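Catabolite control protein A (Lactococcus lactis, PDB 2O20) probably acts as a global transcriptional regulator of carbon catabolite repression and activation, as a DNA-binding member of the LacI family. Local coordinates at residues D[61-66]-D[93-98]; D[67-72]-D[99-104]; D[107-112]-D[132-137]; D[143-148]-D[155-160]. The protein carries 1 engineered substitution. All blocks are in the same frame, centred on the assembly; numbering follows the deposited sequence.

Interaction 1 (D[61-66]-D[93-98])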
loop_
_atom_site.group_PDB
_atom_site.type_symbol
_atom_site.label_atom_id
_atom_site.label_comp_id
_atom_site.label_asym_id
_atom_site.label_seq_id
_atom_site.Cartn_x
_atom_site.Cartn_y
_atom_site.Cartn_z
ATOM N N LYS D 61 6.666 -8.572 35.269
ATOM C CA LYS D 61 5.384 -8.230 34.684
ATOM C C LYS D 61 5.368 -8.647 33.207
ATOM O O LYS D 61 6.407 -8.703 32.540
ATOM C CB LYS D 61 5.050 -6.737 34.823
ATOM C CG LYS D 61 3.611 -6.427 34.391
ATOM C CD LYS D 61 3.190 -5.010 34.695
ATOM C CE LYS D 61 1.827 -4.706 34.087
ATOM N NZ LYS D 61 1.485 -3.254 34.168
ATOM N N ARG D 62 4.176 -8.983 32.731
ATOM C CA ARG D 62 3.931 -9.242 31.325
ATOM C C ARG D 62 4.687 -8.224 30.440
ATOM O O ARG D 62 4.748 -7.024 30.762
ATOM C CB ARG D 62 2.424 -9.123 31.078
ATOM C CG ARG D 62 1.949 -9.460 29.671
ATOM C CD ARG D 62 2.160 -10.920 29.372
ATOM N NE ARG D 62 1.621 -11.786 30.428
ATOM C CZ ARG D 62 1.813 -13.101 30.478
ATOM N NH1 ARG D 62 2.526 -13.712 29.532
ATOM N NH2 ARG D 62 1.285 -13.807 31.474
ATOM N N THR D 63 5.251 -8.687 29.327
ATOM C CA THR D 63 5.834 -7.760 28.358
ATOM C C THR D 63 4.800 -6.731 27.957
ATOM O O THR D 63 3.655 -7.078 27.676
ATOM C CB THR D 63 6.293 -8.472 27.081
ATOM O OG1 THR D 63 7.232 -9.488 27.434
ATOM C CG2 THR D 63 6.962 -7.479 26.116
ATOM N N THR D 64 5.205 -5.471 27.934
ATOM C CA THR D 64 4.316 -4.391 27.497
ATOM C C THR D 64 3.763 -4.656 26.091
ATOM O O THR D 64 4.499 -5.103 25.180
ATOM C CB THR D 64 5.069 -3.052 27.561
ATOM O OG1 THR D 64 5.334 -2.746 28.938
ATOM C CG2 THR D 64 4.309 -1.934 26.902
ATOM N N THR D 65 2.466 -4.392 25.938
ATOM C CA THR D 65 1.735 -4.747 24.718
ATOM C C THR D 65 0.980 -3.514 24.272
ATOM O O THR D 65 0.205 -2.948 25.041
ATOM C CB THR D 65 0.764 -5.931 24.930
ATOM O OG1 THR D 65 1.502 -7.106 25.311
ATOM C CG2 THR D 65 -0.037 -6.228 23.667
ATOM N N VAL D 66 1.238 -3.132 23.018
ATOM C CA VAL D 66 0.604 -2.022 22.344
ATOM C C VAL D 66 -0.425 -2.484 21.293
ATOM O O VAL D 66 -0.101 -3.280 20.386
ATOM C CB VAL D 66 1.640 -1.043 21.748
ATOM C CG1 VAL D 66 2.320 -0.267 22.877
ATOM C CG2 VAL D 66 2.689 -1.763 20.946
ATOM N N LYS D 93 11.421 -4.069 22.708
ATOM C CA LYS D 93 10.867 -5.415 22.619
ATOM C C LYS D 93 9.417 -5.547 23.145
ATOM O O LYS D 93 9.046 -6.550 23.755
ATOM C CB LYS D 93 11.821 -6.417 23.276
ATOM C CG LYS D 93 13.283 -6.048 23.102
ATOM C CD LYS D 93 14.228 -7.168 22.668
ATOM C CE LYS D 93 14.091 -8.446 23.429
ATOM N NZ LYS D 93 15.167 -9.435 23.072
ATOM N N TYR D 94 8.603 -4.520 22.896
ATOM C CA TYR D 94 7.173 -4.558 23.241
ATOM C C TYR D 94 6.454 -5.449 22.222
ATOM O O TYR D 94 6.912 -5.589 21.076
ATOM C CB TYR D 94 6.518 -3.165 23.196
ATOM C CG TYR D 94 7.050 -2.133 24.179
ATOM C CD1 TYR D 94 7.743 -2.501 25.347
ATOM C CD2 TYR D 94 6.809 -0.769 23.956
ATOM C CE1 TYR D 94 8.204 -1.535 26.240
ATOM C CE2 TYR D 94 7.270 0.199 24.834
ATOM C CZ TYR D 94 7.958 -0.181 25.969
ATOM O OH TYR D 94 8.389 0.809 26.793
ATOM N N ASN D 95 5.336 -6.029 22.616
ATOM C CA ASN D 95 4.467 -6.735 21.660
ATOM C C ASN D 95 3.580 -5.729 20.940
ATOM O O ASN D 95 3.122 -4.756 21.536
ATOM C CB ASN D 95 3.583 -7.776 22.365
ATOM C CG ASN D 95 4.371 -8.810 23.130
ATOM O OD1 ASN D 95 4.021 -9.137 24.267
ATOM N ND2 ASN D 95 5.403 -9.343 22.523
ATOM N N MET D 96 3.327 -5.967 19.653
ATOM C CA MET D 96 2.469 -5.106 18.815
ATOM C C MET D 96 1.282 -5.946 18.317
ATOM O O MET D 96 1.496 -7.041 17.802
ATOM C CB MET D 96 3.235 -4.649 17.564
ATOM C CG MET D 96 4.320 -3.621 17.784
ATOM S SD MET D 96 3.658 -1.963 17.736
ATOM C CE MET D 96 3.039 -1.930 16.048
ATOM N N ILE D 97 0.061 -5.436 18.460
ATOM C CA ILE D 97 -1.126 -6.082 17.898
ATOM C C ILE D 97 -1.756 -5.107 16.925
ATOM O O ILE D 97 -2.057 -3.964 17.298
ATOM C CB ILE D 97 -2.181 -6.464 18.986
ATOM C CG1 ILE D 97 -1.592 -7.407 20.043
ATOM C CG2 ILE D 97 -3.428 -7.105 18.334
ATOM C CD1 ILE D 97 -2.489 -7.615 21.275
ATOM N N LEU D 98 -1.964 -5.520 15.678
ATOM C CA LEU D 98 -2.585 -4.629 14.714
ATOM C C LEU D 98 -4.012 -5.091 14.418
ATOM O O LEU D 98 -4.252 -6.276 14.214
ATOM C CB LEU D 98 -1.784 -4.591 13.403
ATOM C CG LEU D 98 -0.274 -4.298 13.423
ATOM C CD1 LEU D 98 0.251 -4.314 11.999
ATOM C CD2 LEU D 98 0.059 -2.979 14.073
#
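K93 meets T63 through its backbone, the T63 methyl CG2 lying 3.3 Å from K93 O. With its positive phi, K93 is the C-prime residue of the Schellman motif that ends helix 76-91, and its side chain leads away from the threonines. Y94 follows, its ring alongside T64 and pointing the same way. T64 CG2, anti to its backbone N, stands over the ring centre in a CH-pi contact, 3.8 Å from the Y94 centroid and 9° off the normal, while T64 CB comes within 3.5 Å of Y94 CD1. An alanine in place of Y94 would probably leave that methyl without its aromatic surface and open a gap beside T306 of helix 294-309, which the ring also touches. From N95 on, the backbones pair. N95 N donates to T64 O at 2.9 Å, and N95 O receives an almost straight bond from V66 N, 175° at the hydrogen. M96 faces the same way as V66, its SD 3.4 Å from V66 CG2, and packs on helix 76-91. I97 N closes the series on V66 O at 2.9 Å; on the other face, shared with N95, its CD1 reaches T65 CG2 at 3.7 Å. T65 and V66 thus run parallel to N95 and M96, with helix 76-91 as the connection: a Rossmann-like beta-alpha-beta crossover found in LacI-family sugar-binding domains.

Interaction 2 (D[67-72]-D[99-104])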
loop_
_atom_site.group_PDB
_atom_site.type_symbol
_atom_site.label_atom_id
_atom_site.label_comp_id
_atom_site.label_asym_id
_atom_site.label_seq_id
_atom_site.Cartn_x
_atom_site.Cartn_y
_atom_site.Cartn_z
ATOM N N GLY D 67 -1.651 -1.996 21.472
ATOM C CA GLY D 67 -2.755 -2.168 20.509
ATOM C C GLY D 67 -2.762 -1.036 19.489
ATOM O O GLY D 67 -2.776 0.138 19.854
ATOM N N VAL D 68 -2.798 -1.387 18.203
ATOM C CA VAL D 68 -2.849 -0.379 17.115
ATOM C C VAL D 68 -4.052 -0.645 16.229
ATOM O O VAL D 68 -4.170 -1.709 15.619
ATOM C CB VAL D 68 -1.557 -0.406 16.238
ATOM C CG1 VAL D 68 -1.562 0.720 15.215
ATOM C CG2 VAL D 68 -0.294 -0.345 17.112
ATOM N N ILE D 69 -4.919 0.352 16.133
ATOM C CA ILE D 69 -6.140 0.287 15.344
ATOM C C ILE D 69 -5.965 1.207 14.161
ATOM O O ILE D 69 -5.597 2.365 14.339
ATOM C CB ILE D 69 -7.366 0.767 16.130
ATOM C CG1 ILE D 69 -7.428 0.018 17.449
ATOM C CG2 ILE D 69 -8.650 0.557 15.268
ATOM C CD1 ILE D 69 -8.490 0.448 18.376
ATOM N N LEU D 70 -6.216 0.674 12.965
ATOM C CA LEU D 70 -6.161 1.469 11.727
ATOM C C LEU D 70 -7.264 0.978 10.809
ATOM O O LEU D 70 -7.700 -0.162 10.956
ATOM C CB LEU D 70 -4.785 1.344 11.031
ATOM C CG LEU D 70 -4.318 -0.038 10.544
ATOM C CD1 LEU D 70 -3.164 0.100 9.487
ATOM C CD2 LEU D 70 -3.843 -0.951 11.668
ATOM N N PRO D 71 -7.777 1.850 9.921
ATOM C CA PRO D 71 -8.848 1.400 9.012
ATOM C C PRO D 71 -8.457 0.149 8.208
ATOM O O PRO D 71 -9.172 -0.854 8.208
ATOM C CB PRO D 71 -9.023 2.613 8.109
ATOM C CG PRO D 71 -8.744 3.732 9.006
ATOM C CD PRO D 71 -7.557 3.295 9.774
ATOM N N THR D 72 -7.312 0.205 7.538
ATOM C CA THR D 72 -6.838 -0.965 6.788
ATOM C C THR D 72 -5.347 -0.888 6.492
ATOM O O THR D 72 -4.787 0.176 6.239
ATOM C CB THR D 72 -7.634 -1.177 5.451
ATOM O OG1 THR D 72 -7.130 -2.315 4.734
ATOM C CG2 THR D 72 -7.554 0.051 4.578
ATOM N N ALA D 99 -4.941 -4.150 14.346
ATOM C CA ALA D 99 -6.329 -4.495 14.062
ATOM C C ALA D 99 -6.877 -3.571 12.982
ATOM O O ALA D 99 -6.667 -2.364 13.037
ATOM C CB ALA D 99 -7.132 -4.383 15.300
ATOM N N ASN D 100 -7.586 -4.146 12.012
ATOM C CA ASN D 100 -8.225 -3.378 10.946
ATOM C C ASN D 100 -9.665 -3.068 11.330
ATOM O O ASN D 100 -10.431 -3.985 11.659
ATOM C CB ASN D 100 -8.259 -4.191 9.644
ATOM C CG ASN D 100 -6.861 -4.498 9.099
ATOM O OD1 ASN D 100 -6.083 -3.587 8.747
ATOM N ND2 ASN D 100 -6.529 -5.782 9.048
ATOM N N SER D 101 -10.038 -1.792 11.259
ATOM C CA SER D 101 -11.381 -1.333 11.616
ATOM C C SER D 101 -12.285 -1.029 10.418
ATOM O O SER D 101 -13.488 -0.889 10.612
ATOM C CB SER D 101 -11.281 -0.046 12.417
ATOM O OG SER D 101 -10.962 1.055 11.570
ATOM N N ASP D 102 -11.690 -0.869 9.225
ATOM C CA ASP D 102 -12.395 -0.436 8.007
ATOM C C ASP D 102 -13.183 0.868 8.234
ATOM O O ASP D 102 -14.183 1.125 7.554
ATOM C CB ASP D 102 -13.311 -1.551 7.471
ATOM C CG ASP D 102 -12.533 -2.801 7.079
ATOM O OD1 ASP D 102 -11.615 -2.688 6.236
ATOM O OD2 ASP D 102 -12.808 -3.878 7.633
ATOM N N ASN D 103 -12.723 1.676 9.196
ATOM C CA ASN D 103 -13.462 2.868 9.629
ATOM C C ASN D 103 -14.942 2.669 10.020
ATOM O O ASN D 103 -15.776 3.571 9.834
ATOM C CB ASN D 103 -13.372 3.922 8.527
ATOM C CG ASN D 103 -12.197 4.813 8.685
ATOM O OD1 ASN D 103 -11.545 5.124 7.710
ATOM N ND2 ASN D 103 -11.926 5.266 9.915
ATOM N N ASP D 104 -15.261 1.483 10.528
ATOM C CA ASP D 104 -16.619 1.107 10.940
ATOM C C ASP D 104 -16.667 1.171 12.480
ATOM O O ASP D 104 -15.921 0.471 13.142
ATOM C CB ASP D 104 -16.903 -0.317 10.416
ATOM C CG ASP D 104 -18.286 -0.859 10.795
ATOM O OD1 ASP D 104 -18.833 -1.655 10.003
ATOM O OD2 ASP D 104 -18.834 -0.538 11.862
#
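S101 and P71 meet in a tightly packed part of this contact. S101 OG sits between its backbone N and carbonyl carbon (chi1 75°), a position that brings it 3.3 Å from P71 CA and also lets it accept N103 N at 3.0 Å, making an ST turn. S101 CB touches I69 CG2 at 3.9 Å. An alanine at S101 would keep that methyl contact but would probably leave N103 N without its acceptor and the turn less firmly held. The backbone is equally close-knit: L70 N donates to A99 O at 3.1 Å, S101 N to L70 O, and D102 N to P71 O at 2.7 Å. Beyond the strand ends the chain turns from S101 to D104 in a type I' turn, and the contact becomes looser and more exposed. N103 leans its amide against the P71 ring. T72 and D102 hardly touch each other; instead T72 OG1 bonds T74, and both side chains reach R83 of the second subunit, D102 through a salt bridge. N100 OD1 is 3.4 Å from T72 CA and bonds I73 N. Around this edge of the sheet, I69 packs on L112 and F115 of helix 105-118, and A99 on V111 of the same helix, while L70 and P71 lie against F78 of helix 76-91.

Interaction 3 (D[107-112]-D[132-137]); sequences KEEKVL and EKIRTS
I134 meets three residues of the neighbouring helix, E108, E109 and L112, and these apolar contacts carry most of the interface. Its two branches divide the work. CD1 touches the aliphatic stems of the two glutamates, E109 CG at 3.5 Å and E108 CB at 3.6 Å. CG2, which is anti to the I134 backbone N, goes to L112 instead: L112 CD1 lies 3.4 Å from I134 CG2, tighter than usual van der Waals contact, and the two side chains cross at about a right angle. A turn further along, the same L112 methyl comes up to S137. The short helical segments run side by side, their axes 9.8 Å apart and only 12° from parallel. Both helices belong to the alternating strand-helix succession of the parallel sheet, helix 105-118 leading into strand 122-125 and helix 132-141 into strand 145-148, as in a Rossmann-like periplasmic-binding-protein fold. L112 and V111 pack on I69 of strand 65-70 from this layer. Charged groups supply the remaining contacts. The E109 and K133 side chains run slantwise past each other, with E109 OE1 3.1 Å from K133 CD. K133 NZ remains 4.0 Å from E109 OE1, beyond a salt bridge, though the opposite charges probably still attract. E108 is buried, and its OE2 bonds Y125 OH, while E108 OE1 comes near I134 CG1.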
loop_
_atom_site.group_PDB
_atom_site.type_symbol
_atom_site.label_atom_id
_atom_site.label_comp_id
_atom_site.label_asym_id
_atom_site.label_seq_id
_atom_site.Cartn_x
_atom_site.Cartn_y
_atom_site.Cartn_z
ATOM N N LYS D 107 -17.036 -2.027 14.370
ATOM C CA LYS D 107 -15.790 -2.775 14.279
ATOM C C LYS D 107 -14.763 -2.179 15.253
ATOM O O LYS D 107 -14.064 -2.900 15.938
ATOM C CB LYS D 107 -15.290 -2.754 12.831
ATOM C CG LYS D 107 -14.591 -4.027 12.344
ATOM C CD LYS D 107 -14.483 -4.058 10.781
ATOM C CE LYS D 107 -15.443 -5.042 10.132
ATOM N NZ LYS D 107 -15.538 -4.889 8.623
ATOM N N GLU D 108 -14.710 -0.854 15.328
ATOM C CA GLU D 108 -13.838 -0.169 16.291
ATOM C C GLU D 108 -14.177 -0.569 17.736
ATOM O O GLU D 108 -13.268 -0.858 18.518
ATOM C CB GLU D 108 -13.905 1.349 16.111
ATOM C CG GLU D 108 -13.235 1.817 14.816
ATOM C CD GLU D 108 -13.435 3.286 14.523
ATOM O OE1 GLU D 108 -14.430 3.877 15.029
ATOM O OE2 GLU D 108 -12.611 3.845 13.752
ATOM N N GLU D 109 -15.472 -0.611 18.077
ATOM C CA GLU D 109 -15.900 -1.001 19.430
ATOM C C GLU D 109 -15.502 -2.421 19.782
ATOM O O GLU D 109 -15.073 -2.680 20.897
ATOM C CB GLU D 109 -17.431 -0.890 19.594
ATOM C CG GLU D 109 -17.914 0.506 19.896
ATOM C CD GLU D 109 -19.401 0.532 20.166
ATOM O OE1 GLU D 109 -20.164 0.903 19.249
ATOM O OE2 GLU D 109 -19.799 0.152 21.284
ATOM N N LYS D 110 -15.687 -3.343 18.848
ATOM C CA LYS D 110 -15.294 -4.730 19.057
ATOM C C LYS D 110 -13.773 -4.843 19.254
ATOM O O LYS D 110 -13.316 -5.545 20.147
ATOM C CB LYS D 110 -15.759 -5.604 17.891
ATOM C CG LYS D 110 -17.267 -5.769 17.846
ATOM C CD LYS D 110 -17.757 -6.529 16.620
ATOM C CE LYS D 110 -17.334 -7.993 16.652
ATOM N NZ LYS D 110 -18.031 -8.767 15.588
ATOM N N VAL D 111 -13.007 -4.131 18.430
ATOM C CA VAL D 111 -11.531 -4.141 18.534
ATOM C C VAL D 111 -11.069 -3.705 19.937
ATOM O O VAL D 111 -10.268 -4.400 20.581
ATOM C CB VAL D 111 -10.870 -3.283 17.420
ATOM C CG1 VAL D 111 -9.389 -3.056 17.702
ATOM C CG2 VAL D 111 -11.054 -3.955 16.054
ATOM N N LEU D 112 -11.589 -2.581 20.423
ATOM C CA LEU D 112 -11.305 -2.123 21.797
ATOM C C LEU D 112 -11.689 -3.110 22.908
ATOM O O LEU D 112 -10.987 -3.225 23.911
ATOM C CB LEU D 112 -11.984 -0.789 22.082
ATOM C CG LEU D 112 -11.510 0.425 21.298
ATOM C CD1 LEU D 112 -12.265 1.648 21.803
ATOM C CD2 LEU D 112 -10.026 0.637 21.442
ATOM N N GLU D 132 -17.872 9.057 19.898
ATOM C CA GLU D 132 -18.189 9.246 21.312
ATOM C C GLU D 132 -18.346 7.924 22.064
ATOM O O GLU D 132 -18.028 7.848 23.252
ATOM C CB GLU D 132 -19.472 10.081 21.457
ATOM C CG GLU D 132 -19.730 10.621 22.857
ATOM C CD GLU D 132 -18.652 11.597 23.311
ATOM O OE1 GLU D 132 -18.594 12.714 22.748
ATOM O OE2 GLU D 132 -17.856 11.241 24.220
ATOM N N LYS D 133 -18.865 6.903 21.376
ATOM C CA LYS D 133 -18.903 5.537 21.910
ATOM C C LYS D 133 -17.467 5.102 22.226
ATOM O O LYS D 133 -17.167 4.677 23.344
ATOM C CB LYS D 133 -19.517 4.556 20.900
ATOM C CG LYS D 133 -21.000 4.787 20.566
ATOM C CD LYS D 133 -21.598 3.543 19.891
ATOM C CE LYS D 133 -23.061 3.717 19.513
ATOM N NZ LYS D 133 -23.847 2.437 19.649
ATOM N N ILE D 134 -16.593 5.260 21.230
ATOM C CA ILE D 134 -15.168 4.891 21.329
ATOM C C ILE D 134 -14.466 5.742 22.411
ATOM O O ILE D 134 -13.788 5.211 23.290
ATOM C CB ILE D 134 -14.440 5.060 19.945
ATOM C CG1 ILE D 134 -15.228 4.429 18.783
ATOM C CG2 ILE D 134 -13.049 4.447 19.959
ATOM C CD1 ILE D 134 -15.564 2.939 18.924
ATOM N N ARG D 135 -14.652 7.062 22.359
ATOM C CA ARG D 135 -14.052 7.962 23.348
ATOM C C ARG D 135 -14.417 7.571 24.783
ATOM O O ARG D 135 -13.575 7.618 25.679
ATOM C CB ARG D 135 -14.458 9.419 23.095
ATOM C CG ARG D 135 -13.768 10.408 24.045
ATOM C CD ARG D 135 -14.424 11.780 24.081
ATOM N NE ARG D 135 -14.077 12.545 22.889
ATOM C CZ ARG D 135 -14.804 12.597 21.773
ATOM N NH1 ARG D 135 -15.956 11.943 21.672
ATOM N NH2 ARG D 135 -14.375 13.324 20.747
ATOM N N THR D 136 -15.677 7.216 25.006
ATOM C CA THR D 136 -16.122 6.814 26.342
ATOM C C THR D 136 -15.586 5.421 26.709
ATOM O O THR D 136 -15.185 5.193 27.851
ATOM C CB THR D 136 -17.662 6.828 26.467
ATOM O OG1 THR D 136 -18.160 8.125 26.113
ATOM C CG2 THR D 136 -18.087 6.486 27.893
ATOM N N SER D 137 -15.602 4.502 25.743
ATOM C CA SER D 137 -14.951 3.199 25.902
ATOM C C SER D 137 -13.543 3.401 26.466
ATOM O O SER D 137 -13.193 2.807 27.480
ATOM C CB SER D 137 -14.893 2.444 24.567
ATOM O OG SER D 137 -16.175 2.358 23.963
#

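Interaction 4 (D[143-148]-D[155-160]); sequences TPVVLV and KEIPSV
L147 meets I157, which lies just before strand 159-161, in the parallel Rossmann-like sheet where strands 145-148 and 159-161 are neighbours, L147 paired with S159 and V148 with V160. I157 CG2 lies anti to its backbone N and from there reaches L147 CG at 3.7 Å, crossing the leucine obliquely. L147 CG is itself anti to its carbonyl carbon (chi1 -44°), which also holds it 3.6 Å from P158 O. V145 CG1 takes the rarer place between backbone N and carbonyl carbon (chi1 50°) and touches the same I157 methyl at 4.1 Å, so I157 CG2 bridges two side chains of one strand. On the opposite face V146 CG1 approaches V160 CG2, while V146 CG2 comes up to P158 CB. V145 O meets the CB-CG-CD rim of the P158 ring, CD at 3.6 Å. S159 CB packs against L147 CB; its hydroxyl bonds Q318, whose NE2 also donates to I157 O and so ties strand 159-161 to the outer strand 318-320. V146 and V148 meanwhile lean on helix 294-309. The backbone is joined by V160 N to L147 O at 2.9 Å and by L147 N to P158 O, equally long and almost straight, 177° at the hydrogen.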
loop_
_atom_site.group_PDB
_atom_site.type_symbol
_atom_site.label_atom_id
_atom_site.label_comp_id
_atom_site.label_asym_id
_atom_site.label_seq_id
_atom_site.Cartn_x
_atom_site.Cartn_y
_atom_site.Cartn_z
ATOM N N THR D 143 -7.056 3.196 29.567
ATOM C CA THR D 143 -5.814 2.842 28.880
ATOM C C THR D 143 -5.121 4.098 28.346
ATOM O O THR D 143 -5.772 4.942 27.744
ATOM C CB THR D 143 -6.106 1.960 27.649
ATOM O OG1 THR D 143 -7.217 1.085 27.910
ATOM C CG2 THR D 143 -4.879 1.166 27.253
ATOM N N PRO D 144 -3.796 4.215 28.519
ATOM C CA PRO D 144 -3.090 5.239 27.739
ATOM C C PRO D 144 -3.335 5.096 26.219
ATOM O O PRO D 144 -3.316 3.993 25.683
ATOM C CB PRO D 144 -1.617 4.992 28.100
ATOM C CG PRO D 144 -1.664 4.334 29.403
ATOM C CD PRO D 144 -2.874 3.485 29.405
ATOM N N VAL D 145 -3.636 6.217 25.570
ATOM C CA VAL D 145 -3.963 6.249 24.136
ATOM C C VAL D 145 -3.391 7.525 23.496
ATOM O O VAL D 145 -3.345 8.598 24.134
ATOM C CB VAL D 145 -5.513 6.144 23.920
ATOM C CG1 VAL D 145 -6.230 7.144 24.778
ATOM C CG2 VAL D 145 -5.910 6.331 22.471
ATOM N N VAL D 146 -2.891 7.383 22.277
ATOM C CA VAL D 146 -2.448 8.510 21.458
ATOM C C VAL D 146 -3.144 8.392 20.078
ATOM O O VAL D 146 -3.196 7.311 19.503
ATOM C CB VAL D 146 -0.932 8.509 21.261
ATOM C CG1 VAL D 146 -0.479 9.775 20.477
ATOM C CG2 VAL D 146 -0.229 8.428 22.628
ATOM N N LEU D 147 -3.674 9.508 19.583
ATOM C CA LEU D 147 -4.278 9.594 18.240
ATOM C C LEU D 147 -3.232 10.066 17.230
ATOM O O LEU D 147 -2.411 10.933 17.553
ATOM C CB LEU D 147 -5.467 10.569 18.261
ATOM C CG LEU D 147 -6.465 10.500 19.437
ATOM C CD1 LEU D 147 -7.464 11.622 19.339
ATOM C CD2 LEU D 147 -7.198 9.145 19.550
ATOM N N VAL D 148 -3.249 9.502 16.020
ATOM C CA VAL D 148 -2.376 9.935 14.922
ATOM C C VAL D 148 -3.214 10.216 13.663
ATOM O O VAL D 148 -3.996 9.357 13.226
ATOM C CB VAL D 148 -1.280 8.885 14.576
ATOM C CG1 VAL D 148 -0.233 9.501 13.626
ATOM C CG2 VAL D 148 -0.615 8.312 15.861
ATOM N N LYS D 155 -9.598 18.276 22.928
ATOM C CA LYS D 155 -8.135 18.431 22.959
ATOM C C LYS D 155 -7.540 17.991 24.288
ATOM O O LYS D 155 -6.552 18.554 24.742
ATOM C CB LYS D 155 -7.695 19.872 22.620
ATOM C CG LYS D 155 -8.088 20.353 21.221
ATOM C CD LYS D 155 -7.190 19.762 20.131
ATOM C CE LYS D 155 -5.816 20.455 20.093
ATOM N NZ LYS D 155 -4.877 19.820 19.132
ATOM N N GLU D 156 -8.130 16.970 24.902
ATOM C CA GLU D 156 -7.537 16.345 26.089
ATOM C C GLU D 156 -6.731 15.078 25.716
ATOM O O GLU D 156 -5.687 14.799 26.303
ATOM C CB GLU D 156 -8.616 16.065 27.164
ATOM C CG GLU D 156 -9.508 14.810 26.963
ATOM C CD GLU D 156 -10.921 15.117 26.493
ATOM O OE1 GLU D 156 -11.545 16.037 27.072
ATOM O OE2 GLU D 156 -11.416 14.426 25.560
ATOM N N ILE D 157 -7.201 14.332 24.719
ATOM C CA ILE D 157 -6.552 13.078 24.340
ATOM C C ILE D 157 -5.275 13.416 23.564
ATOM O O ILE D 157 -5.319 14.215 22.638
ATOM C CB ILE D 157 -7.473 12.195 23.493
ATOM C CG1 ILE D 157 -8.768 11.904 24.258
ATOM C CG2 ILE D 157 -6.782 10.881 23.119
ATOM C CD1 ILE D 157 -9.860 11.301 23.403
ATOM N N PRO D 158 -4.127 12.822 23.959
ATOM C CA PRO D 158 -2.891 13.043 23.186
ATOM C C PRO D 158 -3.026 12.770 21.678
ATOM O O PRO D 158 -3.725 11.842 21.271
ATOM C CB PRO D 158 -1.890 12.103 23.863
ATOM C CG PRO D 158 -2.396 11.992 25.270
ATOM C CD PRO D 158 -3.883 11.964 25.132
ATOM N N SER D 159 -2.348 13.575 20.863
ATOM C CA SER D 159 -2.409 13.435 19.399
ATOM C C SER D 159 -1.145 13.948 18.699
ATOM O O SER D 159 -0.422 14.783 19.230
ATOM C CB SER D 159 -3.655 14.133 18.831
ATOM O OG SER D 159 -3.508 15.541 18.735
ATOM N N VAL D 160 -0.868 13.382 17.538
ATOM C CA VAL D 160 0.228 13.811 16.673
ATOM C C VAL D 160 -0.313 14.007 15.244
ATOM O O VAL D 160 -0.889 13.081 14.654
ATOM C CB VAL D 160 1.379 12.803 16.676
ATOM C CG1 VAL D 160 2.618 13.385 15.919
ATOM C CG2 VAL D 160 1.741 12.440 18.099
#

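How the interactions relate
All four interactions lie in one sugar-binding-type domain. Interactions 1 and 2 are successive halves of the same strand pair, 65-70 with 95-100, their centres about 18 Å apart and directly continuous, and both face the second subunit. Interaction 4 joins strands 145-148 and 159-161 farther across the same sheet, its centre about 16 Å from that of interaction 2. Interaction 3 sets helices 105-118 and 132-141 side by side; it touches interaction 2, where K107 bridges to D102, and interaction 4, where R135 packs on I157. Along the chain, interactions 1 and 2 interleave, then 3 and 4 follow in series. The sheet's dimer-side edge is thereby linked through the helical layer to strands 145-148 and 159-161.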